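Local coordinates for protein dermonecrotic toxin (Pasteurella multocida, PDB 2EBF) that acts as a secreted dermonecrotic and mitogenic toxin that induces bone resorption and is associated with severe progressive atrophic rhinitis in pigs, at residues H265-M270 against M295-Q300; Y407-Q412 against D428-N433; A608-V613 against L692-L697; P631-R636 against V680-L685. All blocks are in the same frame, centred on the assembly; numbering follows the deposited sequence.

Interaction 1 of 4, residues H265-M270 against M295-Q300; sequences HSYEEM and MLQEVQ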
# COMPACT_ATOMS: atom_id res chain seq x y z
N HIS A 265 8.82 23.78 -2.80
CA HIS A 265 8.32 23.45 -1.46
C HIS A 265 6.97 22.79 -1.60
O HIS A 265 6.11 23.28 -2.33
CB HIS A 265 8.15 24.70 -0.59
CG HIS A 265 9.37 25.55 -0.51
ND1 HIS A 265 10.27 25.46 0.54
CD2 HIS A 265 9.85 26.52 -1.32
CE1 HIS A 265 11.24 26.33 0.36
NE2 HIS A 265 11.01 26.99 -0.76
N SER A 266 6.76 21.70 -0.88
CA SER A 266 5.49 20.99 -0.96
C SER A 266 4.38 21.80 -0.29
O SER A 266 4.63 22.60 0.62
CB SER A 266 5.62 19.60 -0.32
OG SER A 266 5.77 19.70 1.09
N TYR A 267 3.16 21.60 -0.78
CA TYR A 267 1.97 22.20 -0.20
C TYR A 267 1.98 22.14 1.32
O TYR A 267 1.77 23.15 2.00
CB TYR A 267 0.73 21.50 -0.75
CG TYR A 267 -0.58 21.96 -0.14
CD1 TYR A 267 -1.49 21.04 0.36
CD2 TYR A 267 -0.89 23.31 -0.06
CE1 TYR A 267 -2.70 21.46 0.92
CE2 TYR A 267 -2.08 23.74 0.49
CZ TYR A 267 -2.98 22.82 0.98
OH TYR A 267 -4.16 23.26 1.53
N GLU A 268 2.23 20.94 1.85
CA GLU A 268 2.17 20.70 3.30
C GLU A 268 3.30 21.38 4.06
O GLU A 268 3.11 21.85 5.18
CB GLU A 268 2.17 19.20 3.59
CG GLU A 268 0.91 18.47 3.11
CD GLU A 268 1.07 17.83 1.74
OE1 GLU A 268 2.07 18.11 1.05
OE2 GLU A 268 0.17 17.04 1.37
N GLU A 269 4.48 21.42 3.44
CA GLU A 269 5.61 22.13 4.03
C GLU A 269 5.26 23.61 4.22
O GLU A 269 5.48 24.18 5.29
CB GLU A 269 6.84 22.00 3.15
CG GLU A 269 7.99 22.89 3.60
CD GLU A 269 9.18 22.85 2.69
OE1 GLU A 269 10.09 23.69 2.86
OE2 GLU A 269 9.23 21.98 1.79
N MET A 270 4.71 24.22 3.17
CA MET A 270 4.31 25.62 3.23
C MET A 270 3.20 25.86 4.24
O MET A 270 3.27 26.82 5.02
CB MET A 270 3.89 26.11 1.85
CG MET A 270 5.02 26.12 0.86
SD MET A 270 4.53 27.04 -0.60
CE MET A 270 6.07 27.02 -1.51
N MET A 295 -2.08 34.14 -1.77
CA MET A 295 -2.55 34.33 -3.13
C MET A 295 -2.44 33.08 -3.99
O MET A 295 -3.23 32.92 -4.91
CB MET A 295 -1.92 35.55 -3.82
CG MET A 295 -0.42 35.62 -3.91
SD MET A 295 -0.02 37.34 -4.34
CE MET A 295 1.76 37.33 -4.28
N LEU A 296 -1.48 32.21 -3.69
CA LEU A 296 -1.47 30.87 -4.28
C LEU A 296 -2.80 30.18 -4.02
O LEU A 296 -3.41 29.61 -4.93
CB LEU A 296 -0.35 30.00 -3.72
CG LEU A 296 1.06 30.07 -4.30
CD1 LEU A 296 1.91 29.01 -3.62
CD2 LEU A 296 1.07 29.86 -5.80
N GLN A 297 -3.25 30.25 -2.76
CA GLN A 297 -4.50 29.63 -2.35
C GLN A 297 -5.71 30.33 -2.96
O GLN A 297 -6.74 29.69 -3.20
CB GLN A 297 -4.59 29.57 -0.82
CG GLN A 297 -3.59 28.62 -0.19
CD GLN A 297 -3.69 28.56 1.32
OE1 GLN A 297 -4.11 27.55 1.89
NE2 GLN A 297 -3.32 29.65 1.99
N GLU A 298 -5.60 31.63 -3.20
CA GLU A 298 -6.67 32.35 -3.89
C GLU A 298 -6.75 31.96 -5.36
O GLU A 298 -7.85 31.72 -5.88
CB GLU A 298 -6.55 33.87 -3.74
CG GLU A 298 -7.07 34.35 -2.39
CD GLU A 298 -7.41 35.83 -2.35
OE1 GLU A 298 -7.58 36.46 -3.42
OE2 GLU A 298 -7.51 36.35 -1.22
N VAL A 299 -5.60 31.86 -6.02
CA VAL A 299 -5.53 31.36 -7.39
C VAL A 299 -6.11 29.95 -7.49
O VAL A 299 -6.84 29.64 -8.43
CB VAL A 299 -4.08 31.39 -7.95
CG1 VAL A 299 -3.99 30.64 -9.28
CG2 VAL A 299 -3.61 32.82 -8.14
N GLN A 300 -5.80 29.11 -6.50
CA GLN A 300 -6.27 27.73 -6.43
C GLN A 300 -7.79 27.63 -6.47
O GLN A 300 -8.34 26.77 -7.16
CB GLN A 300 -5.71 27.06 -5.17
CG GLN A 300 -6.22 25.65 -4.92
CD GLN A 300 -5.99 25.19 -3.49
OE1 GLN A 300 -6.66 24.29 -3.01
NE2 GLN A 300 -5.03 25.81 -2.82

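Interaction 2 of 4, residues Y407-Q412 against D428-N433; sequences YDIVQQ and DAMLFN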
# COMPACT_ATOMS: atom_id res chain seq x y z
N TYR A 407 9.63 14.48 9.51
CA TYR A 407 11.04 14.15 9.34
C TYR A 407 11.51 14.41 7.91
O TYR A 407 12.67 14.77 7.72
CB TYR A 407 11.35 12.71 9.75
CG TYR A 407 10.75 11.63 8.87
CD1 TYR A 407 11.38 11.23 7.68
CD2 TYR A 407 9.57 10.99 9.24
CE1 TYR A 407 10.82 10.23 6.88
CE2 TYR A 407 9.01 9.99 8.44
CZ TYR A 407 9.63 9.62 7.28
OH TYR A 407 9.07 8.63 6.51
N ASP A 408 10.62 14.25 6.94
CA ASP A 408 10.96 14.39 5.52
C ASP A 408 11.31 15.83 5.12
O ASP A 408 11.90 16.06 4.06
CB ASP A 408 9.85 13.81 4.61
CG ASP A 408 8.49 14.45 4.85
OD1 ASP A 408 7.98 14.38 5.98
OD2 ASP A 408 7.90 15.00 3.88
N ILE A 409 10.95 16.79 5.97
CA ILE A 409 11.25 18.19 5.71
C ILE A 409 12.34 18.74 6.63
O ILE A 409 13.20 19.51 6.18
CB ILE A 409 9.98 19.09 5.78
CG1 ILE A 409 8.85 18.54 4.89
CG2 ILE A 409 10.32 20.56 5.43
CD1 ILE A 409 9.24 18.32 3.42
N VAL A 410 12.32 18.35 7.91
CA VAL A 410 13.16 19.02 8.91
C VAL A 410 14.12 18.16 9.74
O VAL A 410 14.73 18.67 10.68
CB VAL A 410 12.31 19.90 9.88
CG1 VAL A 410 11.54 20.97 9.12
CG2 VAL A 410 11.36 19.04 10.74
N GLN A 411 14.29 16.88 9.39
CA GLN A 411 15.21 16.01 10.13
C GLN A 411 16.65 16.54 10.11
O GLN A 411 17.32 16.57 11.13
CB GLN A 411 15.13 14.54 9.66
CG GLN A 411 15.59 14.24 8.22
CD GLN A 411 15.21 12.84 7.72
OE1 GLN A 411 15.27 12.56 6.51
NE2 GLN A 411 14.81 11.95 8.63
N GLN A 412 17.08 16.99 8.94
CA GLN A 412 18.40 17.60 8.77
C GLN A 412 18.51 18.88 9.60
O GLN A 412 19.50 19.08 10.29
CB GLN A 412 18.65 17.86 7.29
CG GLN A 412 19.99 18.52 6.94
CD GLN A 412 20.06 18.95 5.47
OE1 GLN A 412 20.94 19.74 5.09
NE2 GLN A 412 19.14 18.45 4.65
N ASP A 428 12.24 26.41 12.64
CA ASP A 428 11.89 27.54 13.50
C ASP A 428 10.48 28.04 13.20
O ASP A 428 9.68 28.24 14.12
CB ASP A 428 12.92 28.67 13.32
CG ASP A 428 12.75 29.79 14.33
OD1 ASP A 428 12.44 29.52 15.52
OD2 ASP A 428 12.94 30.97 13.94
N ALA A 429 10.18 28.23 11.92
CA ALA A 429 8.86 28.66 11.48
C ALA A 429 7.80 27.64 11.89
O ALA A 429 6.72 28.01 12.37
CB ALA A 429 8.84 28.85 9.97
N MET A 430 8.12 26.36 11.70
CA MET A 430 7.19 25.29 12.06
C MET A 430 6.91 25.27 13.56
O MET A 430 5.76 25.09 13.99
CB MET A 430 7.68 23.94 11.55
CG MET A 430 7.57 23.78 10.03
SD MET A 430 7.82 22.06 9.53
CE MET A 430 7.58 22.13 7.76
N LEU A 431 7.96 25.49 14.36
CA LEU A 431 7.79 25.61 15.82
C LEU A 431 6.88 26.77 16.22
O LEU A 431 6.02 26.61 17.08
CB LEU A 431 9.14 25.72 16.54
CG LEU A 431 10.07 24.50 16.51
CD1 LEU A 431 11.43 24.85 17.08
CD2 LEU A 431 9.48 23.29 17.24
N PHE A 432 7.06 27.93 15.57
CA PHE A 432 6.18 29.08 15.80
C PHE A 432 4.73 28.73 15.56
O PHE A 432 3.85 29.13 16.32
CB PHE A 432 6.57 30.27 14.93
CG PHE A 432 7.54 31.20 15.57
CD1 PHE A 432 8.72 31.54 14.93
CD2 PHE A 432 7.29 31.72 16.84
CE1 PHE A 432 9.64 32.40 15.54
CE2 PHE A 432 8.20 32.58 17.46
CZ PHE A 432 9.37 32.93 16.80
N ASN A 433 4.49 27.99 14.48
CA ASN A 433 3.15 27.53 14.15
C ASN A 433 2.59 26.59 15.20
O ASN A 433 1.46 26.78 15.67
CB ASN A 433 3.15 26.87 12.79
CG ASN A 433 3.00 27.87 11.68
OD1 ASN A 433 3.97 28.50 11.27
ND2 ASN A 433 1.78 28.03 11.21

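Interaction 3 of 4, residues A608-V613 against L692-L697; sequences AIKNDV and LDTTIL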
# COMPACT_ATOMS: atom_id res chain seq x y z
N ALA A 608 6.34 -47.79 8.20
CA ALA A 608 5.19 -48.58 8.65
C ALA A 608 4.05 -48.60 7.63
O ALA A 608 3.54 -49.67 7.27
CB ALA A 608 4.69 -48.06 9.99
N ILE A 609 3.65 -47.42 7.17
CA ILE A 609 2.57 -47.28 6.19
C ILE A 609 2.93 -47.99 4.89
O ILE A 609 2.13 -48.75 4.35
CB ILE A 609 2.25 -45.80 5.92
CG1 ILE A 609 1.72 -45.13 7.19
CG2 ILE A 609 1.21 -45.68 4.80
CD1 ILE A 609 1.89 -43.63 7.23
N LYS A 610 4.14 -47.74 4.39
CA LYS A 610 4.56 -48.32 3.12
C LYS A 610 4.69 -49.84 3.20
O LYS A 610 4.53 -50.54 2.20
CB LYS A 610 5.88 -47.70 2.66
CG LYS A 610 5.73 -46.27 2.22
CD LYS A 610 7.04 -45.66 1.79
CE LYS A 610 6.79 -44.41 0.96
NZ LYS A 610 7.79 -43.35 1.27
N ASN A 611 4.98 -50.33 4.41
CA ASN A 611 5.08 -51.77 4.66
C ASN A 611 3.86 -52.39 5.32
O ASN A 611 3.94 -53.49 5.87
CB ASN A 611 6.35 -52.08 5.47
CG ASN A 611 7.59 -51.94 4.64
OD1 ASN A 611 7.85 -52.75 3.75
ND2 ASN A 611 8.38 -50.90 4.92
N ASP A 612 2.72 -51.71 5.25
CA ASP A 612 1.49 -52.28 5.78
C ASP A 612 0.79 -53.14 4.72
O ASP A 612 0.56 -52.68 3.60
CB ASP A 612 0.55 -51.19 6.30
CG ASP A 612 -0.66 -51.76 7.01
OD1 ASP A 612 -1.74 -51.78 6.40
OD2 ASP A 612 -0.51 -52.23 8.16
N VAL A 613 0.48 -54.39 5.07
CA VAL A 613 -0.14 -55.33 4.13
C VAL A 613 -1.50 -54.80 3.63
O VAL A 613 -1.79 -54.83 2.44
CB VAL A 613 -0.31 -56.74 4.75
CG1 VAL A 613 -1.20 -57.63 3.87
CG2 VAL A 613 1.04 -57.38 4.99
N LEU A 692 10.45 -47.52 -11.58
CA LEU A 692 10.57 -48.30 -10.35
C LEU A 692 10.00 -47.57 -9.12
O LEU A 692 10.42 -47.83 -7.99
CB LEU A 692 12.03 -48.73 -10.14
CG LEU A 692 13.16 -47.70 -10.17
CD1 LEU A 692 13.62 -47.37 -8.76
CD2 LEU A 692 14.33 -48.24 -11.00
N ASP A 693 9.03 -46.69 -9.34
CA ASP A 693 8.49 -45.87 -8.26
C ASP A 693 7.70 -46.69 -7.25
O ASP A 693 7.10 -47.71 -7.60
CB ASP A 693 7.62 -44.73 -8.82
CG ASP A 693 7.57 -43.53 -7.88
OD1 ASP A 693 8.20 -43.57 -6.81
OD2 ASP A 693 6.89 -42.53 -8.22
N THR A 694 7.74 -46.23 -6.00
CA THR A 694 6.94 -46.78 -4.90
C THR A 694 5.44 -46.74 -5.25
O THR A 694 5.01 -45.86 -6.00
CB THR A 694 7.22 -45.98 -3.60
OG1 THR A 694 6.60 -46.63 -2.48
CG2 THR A 694 6.69 -44.54 -3.68
N THR A 695 4.66 -47.69 -4.73
CA THR A 695 3.21 -47.74 -4.97
C THR A 695 2.41 -46.76 -4.11
O THR A 695 1.32 -46.36 -4.49
CB THR A 695 2.64 -49.15 -4.70
OG1 THR A 695 3.08 -49.59 -3.42
CG2 THR A 695 3.11 -50.14 -5.77
N ILE A 696 2.95 -46.39 -2.95
CA ILE A 696 2.25 -45.47 -2.05
C ILE A 696 3.08 -44.21 -1.89
O ILE A 696 4.21 -44.25 -1.38
CB ILE A 696 1.99 -46.11 -0.65
CG1 ILE A 696 1.19 -47.42 -0.78
CG2 ILE A 696 1.27 -45.12 0.29
CD1 ILE A 696 1.27 -48.29 0.48
N LEU A 697 2.51 -43.10 -2.36
CA LEU A 697 3.18 -41.80 -2.30
C LEU A 697 2.91 -41.07 -0.99
O LEU A 697 1.76 -40.77 -0.65
CB LEU A 697 2.74 -40.92 -3.49
CG LEU A 697 3.31 -39.50 -3.57
CD1 LEU A 697 4.85 -39.49 -3.57
CD2 LEU A 697 2.79 -38.79 -4.81
O HOH W 1 6.64 -41.98 -1.14
O HOH W 2 4.51 -49.29 -0.82

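Interaction 4 of 4, residues P631-R636 against V680-L685; sequences PKVAAR and VDASHL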
# COMPACT_ATOMS: atom_id res chain seq x y z
N PRO A 631 -11.00 -42.93 1.27
CA PRO A 631 -11.58 -43.28 2.57
C PRO A 631 -11.04 -44.61 3.16
O PRO A 631 -10.94 -44.74 4.37
CB PRO A 631 -13.09 -43.37 2.27
CG PRO A 631 -13.28 -42.59 1.00
CD PRO A 631 -12.02 -42.87 0.22
N LYS A 632 -10.70 -45.56 2.30
CA LYS A 632 -10.15 -46.84 2.74
C LYS A 632 -8.76 -46.64 3.35
O LYS A 632 -8.41 -47.25 4.37
CB LYS A 632 -10.09 -47.83 1.58
CG LYS A 632 -11.43 -48.14 0.92
CD LYS A 632 -11.25 -49.00 -0.33
CE LYS A 632 -12.52 -49.07 -1.18
NZ LYS A 632 -13.76 -49.31 -0.39
N VAL A 633 -7.97 -45.77 2.73
CA VAL A 633 -6.67 -45.40 3.29
C VAL A 633 -6.84 -44.72 4.66
O VAL A 633 -6.16 -45.10 5.62
CB VAL A 633 -5.88 -44.50 2.31
CG1 VAL A 633 -4.63 -43.93 2.96
CG2 VAL A 633 -5.53 -45.32 1.07
N ALA A 634 -7.75 -43.75 4.76
CA ALA A 634 -7.97 -43.08 6.04
C ALA A 634 -8.40 -44.07 7.14
O ALA A 634 -7.98 -43.95 8.29
CB ALA A 634 -8.98 -41.93 5.90
N ALA A 635 -9.22 -45.04 6.78
CA ALA A 635 -9.70 -46.06 7.72
C ALA A 635 -8.55 -46.93 8.23
O ALA A 635 -8.45 -47.22 9.43
CB ALA A 635 -10.79 -46.91 7.07
N ARG A 636 -7.66 -47.34 7.32
CA ARG A 636 -6.49 -48.13 7.73
C ARG A 636 -5.53 -47.31 8.59
O ARG A 636 -5.03 -47.80 9.60
CB ARG A 636 -5.78 -48.74 6.51
CG ARG A 636 -4.61 -49.69 6.84
CD ARG A 636 -4.97 -50.76 7.89
NE ARG A 636 -3.79 -51.49 8.35
CZ ARG A 636 -3.70 -52.15 9.50
NH1 ARG A 636 -4.73 -52.20 10.34
NH2 ARG A 636 -2.57 -52.76 9.82
N VAL A 680 -0.99 -39.71 2.09
CA VAL A 680 -0.74 -41.15 1.93
C VAL A 680 -1.55 -41.57 0.71
O VAL A 680 -2.74 -41.87 0.79
CB VAL A 680 -1.10 -41.97 3.20
CG1 VAL A 680 -0.93 -43.48 2.95
CG2 VAL A 680 -0.23 -41.55 4.37
N ASP A 681 -0.89 -41.56 -0.44
CA ASP A 681 -1.59 -41.64 -1.71
C ASP A 681 -1.27 -42.98 -2.38
O ASP A 681 -0.22 -43.14 -3.02
CB ASP A 681 -1.19 -40.44 -2.56
CG ASP A 681 -1.79 -40.46 -3.96
OD1 ASP A 681 -2.57 -41.37 -4.30
OD2 ASP A 681 -1.47 -39.54 -4.72
N ALA A 682 -2.19 -43.93 -2.21
CA ALA A 682 -2.05 -45.28 -2.72
C ALA A 682 -2.55 -45.45 -4.16
O ALA A 682 -2.59 -46.56 -4.70
CB ALA A 682 -2.76 -46.26 -1.79
N SER A 683 -2.89 -44.34 -4.81
CA SER A 683 -3.35 -44.41 -6.19
C SER A 683 -2.63 -43.47 -7.16
O SER A 683 -3.12 -43.23 -8.25
CB SER A 683 -4.87 -44.21 -6.25
OG SER A 683 -5.20 -42.89 -5.91
N HIS A 684 -1.46 -42.98 -6.77
CA HIS A 684 -0.72 -42.02 -7.59
C HIS A 684 -0.09 -42.64 -8.86
O HIS A 684 0.29 -41.91 -9.78
CB HIS A 684 0.36 -41.33 -6.75
CG HIS A 684 1.65 -42.10 -6.68
ND1 HIS A 684 1.77 -43.30 -6.02
CD2 HIS A 684 2.87 -41.83 -7.20
CE1 HIS A 684 3.01 -43.74 -6.13
NE2 HIS A 684 3.70 -42.87 -6.84
N LEU A 685 0.02 -43.96 -8.89
CA LEU A 685 0.60 -44.64 -10.07
C LEU A 685 -0.36 -44.66 -11.26
O LEU A 685 0.01 -45.12 -12.35
CB LEU A 685 1.10 -46.06 -9.73
CG LEU A 685 2.36 -46.17 -8.85
CD1 LEU A 685 2.83 -47.62 -8.80
CD2 LEU A 685 3.50 -45.25 -9.33

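Interaction 1 of 4, residues H265-M270 against M295-Q300
The amide of Gln-297 comes up beside the hydroxyl end of the Tyr-267 ring, on its CE2 side; the ring stacks with that of Phe-305, outside the two segments. Tyr-267 OH stops 4.3 Å from Gln-297 OE1, too long for a direct bond. With CG anti to the backbone N (chi1 175°), the ring is carried crosswise to the facing helix, and its outer end meets Gln-297. The imidazole of His-265 has Glu-269 at its edge, in the ring plane: ND1 donates to OE1 of Glu-269 over 2.9 Å, almost straight at 177°, though it meets the carboxylate from well above that group's own plane. NE2 is bonded to Lys-253 N, so both ring nitrogens are held and the imidazole is fixed in rotation. Apart from these polar groups, Met-270 SD approaches Leu-296 CD1 at 4.5 Å, a loose apolar touch; both residues also rest on Ile-263 of strand 260-263. Glu-269 N donates to Ser-266 OG (3.2 Å), which fixes the first turn from which Tyr-267 and Met-270 project. The arrangement is that of a serine N-capped short helix, packed within the C2 region against the C-terminal part of helix 288-300.

Interaction 2 of 4, residues Y407-Q412 against D428-N433
Met-430 crosses from helix 425-434 to the opening turn of helix 407-418 and carries this contact, touching Ile-409 with its methyl and Val-410 with its sulfur. Its CB already points at the other segment, and CG leaves it anti to the carbonyl carbon, beside the backbone N (chi1 -72°). CB and CG act as the stem: neither comes within 4.2 Å of the facing segment. From there the chain is fully extended, with chi3 at 178°, so that the thioether is carried straight across the gap between segments whose nearest CA atoms, those of Val-410 and Met-430, are 9.2 Å apart. SD lies 3.9 Å from Val-410 CG1, the two side chains meeting at a slant. At the tip, CE lies 3.9 Å from Ile-409 CG2, and here the side chains meet at about a right angle. CG1 and CD1 of Ile-409 lead away from the methionine. Pro-406 and Ser-273 also touch Met-430, the latter from helix 267-273.

Both helices belong to the connection between the neighbouring parallel strands 399-402 and 456-461, a beta-alpha-beta crossover of the C2 region. Polar side chains sit at the margins: Asp-428 forms a salt bridge with Arg-444, and Asp-408 is bonded to Ser-463. Between the segments, then, the chemistry is apolar, one flexible thioether laid against two branched aliphatic side chains; such a contact depends on dispersion and the exclusion of water, with sulfur serving as a hydrocarbon-like surface and no direction imposed by a bond.

Interaction 3 of 4, residues A608-V613 against L692-L697
Lys-610 and Ile-696 make the main van der Waals contacts, each laying its side chain against the other segment. CE of Lys-610 rests 3.5 Å from Ile-696 O and 4.1 Å from Thr-694 OG1, the lysine chain crossing the threonine at about a right angle; carbon beside the ammonium group probably carries some positive charge, which would suit these two oxygens. In return Ile-696 brings CD1 to the helix end, 4.0 Å from Ile-609 O. Its CG1 lies anti to the carbonyl carbon (chi1 -57°), and the extended second torsion carries the methyl on to that oxygen.

Among charged groups, Lys-610 NZ forms a salt bridge with Glu-583, outside the segments, and Asp-693 pairs in the same way with Arg-586; both partners belong to helix 583-591.

Water supplies the remaining links. One molecule accepts from Lys-610 NZ at 3.0 Å and lies near Ile-696 O, where its bond is weak at most. A second donates to Lys-610 O at 3.3 Å and is also hydrogen-bonded to Thr-695 OG1 at 3.0 Å. Lys-610 O has a further donor in Asn-616 ND2.

Backbone bonds shape the helix end: Asp-612 N donates to Ile-609 O over 3.1 Å, after which Asp-612 OD1 caps the next helix at Met-615 N. The result is a helix C-terminus, with a second short helix starting directly behind it, packed on the irregular loop that leads into edge strand 697-700 of the antiparallel sheet in the C3 region.

Interaction 4 of 4, residues P631-R636 against V680-L685
Val-633 meets Val-680 and Ala-682 where helix 629-639 packs on the antiparallel sheet of the C3 region, at the end of strand 676-681 where an Asx turn begins. The two branches of Val-633 divide the work. CG1, placed anti to the backbone N (chi1 171°), lies 3.5 Å from Val-680 O and 3.7 Å from Val-680 CG1; CG2 sits 4.1 Å from Ala-682 CB. The valine thus spans Val-680 and Ala-682 on the side of the strand that faces the helix, while Asp-681 between them turns the other way.

Around this apolar core, Met-615 and Ala-669 also touch Val-633, and Phe-671 and Ile-696 touch Val-680. Backbone bonds hold the second segment in place, from Val-680 to Ala-669 in the neighbouring strand and from Ala-682 to Cys-620.

Farther out, Asp-681 OD2 is hydrogen-bonded to both His-666 NE2 and Trp-704 NE1, while Ser-683 touches Cys-626. The Asp-681 and His-666 pair is consistent with two members of the thiol-protease-like catalytic triad of this toxin's C-terminal region; Cys-626, probably the third, is here bound to Cys-620 in a disulfide. The packing of Val-633 lies directly behind that aspartate. The other carboxylate oxygen closes the Asx turn: Ser-683 N donates to Asp-681 OD1 over 3.0 Å at 154°, on the anti side and 30° out of the carboxylate plane.

The four contacts form two pairs on opposite sides of the chain's centre. Interactions 1 and 2, in the C2 region, have centres 17 Å apart and touch through Glu-269, whose O lies 3.8 Å from Met-430 CE and whose CD lies 3.8 Å from Ile-409 CG2. Interactions 3 and 4, in the C3 region, have centres 10 Å apart, interaction 4 nested within the loop closed by interaction 3. A salt bridge from Asp-612 OD2 to Arg-636 NH2 (2.7 Å) joins the turn after helix 596-610 to helix 629-639. The bound phosphonate, beside Cys-626, is about 13 Å from the Val-633 side chain. The centres of interactions 1 and 3 are 75 Å apart.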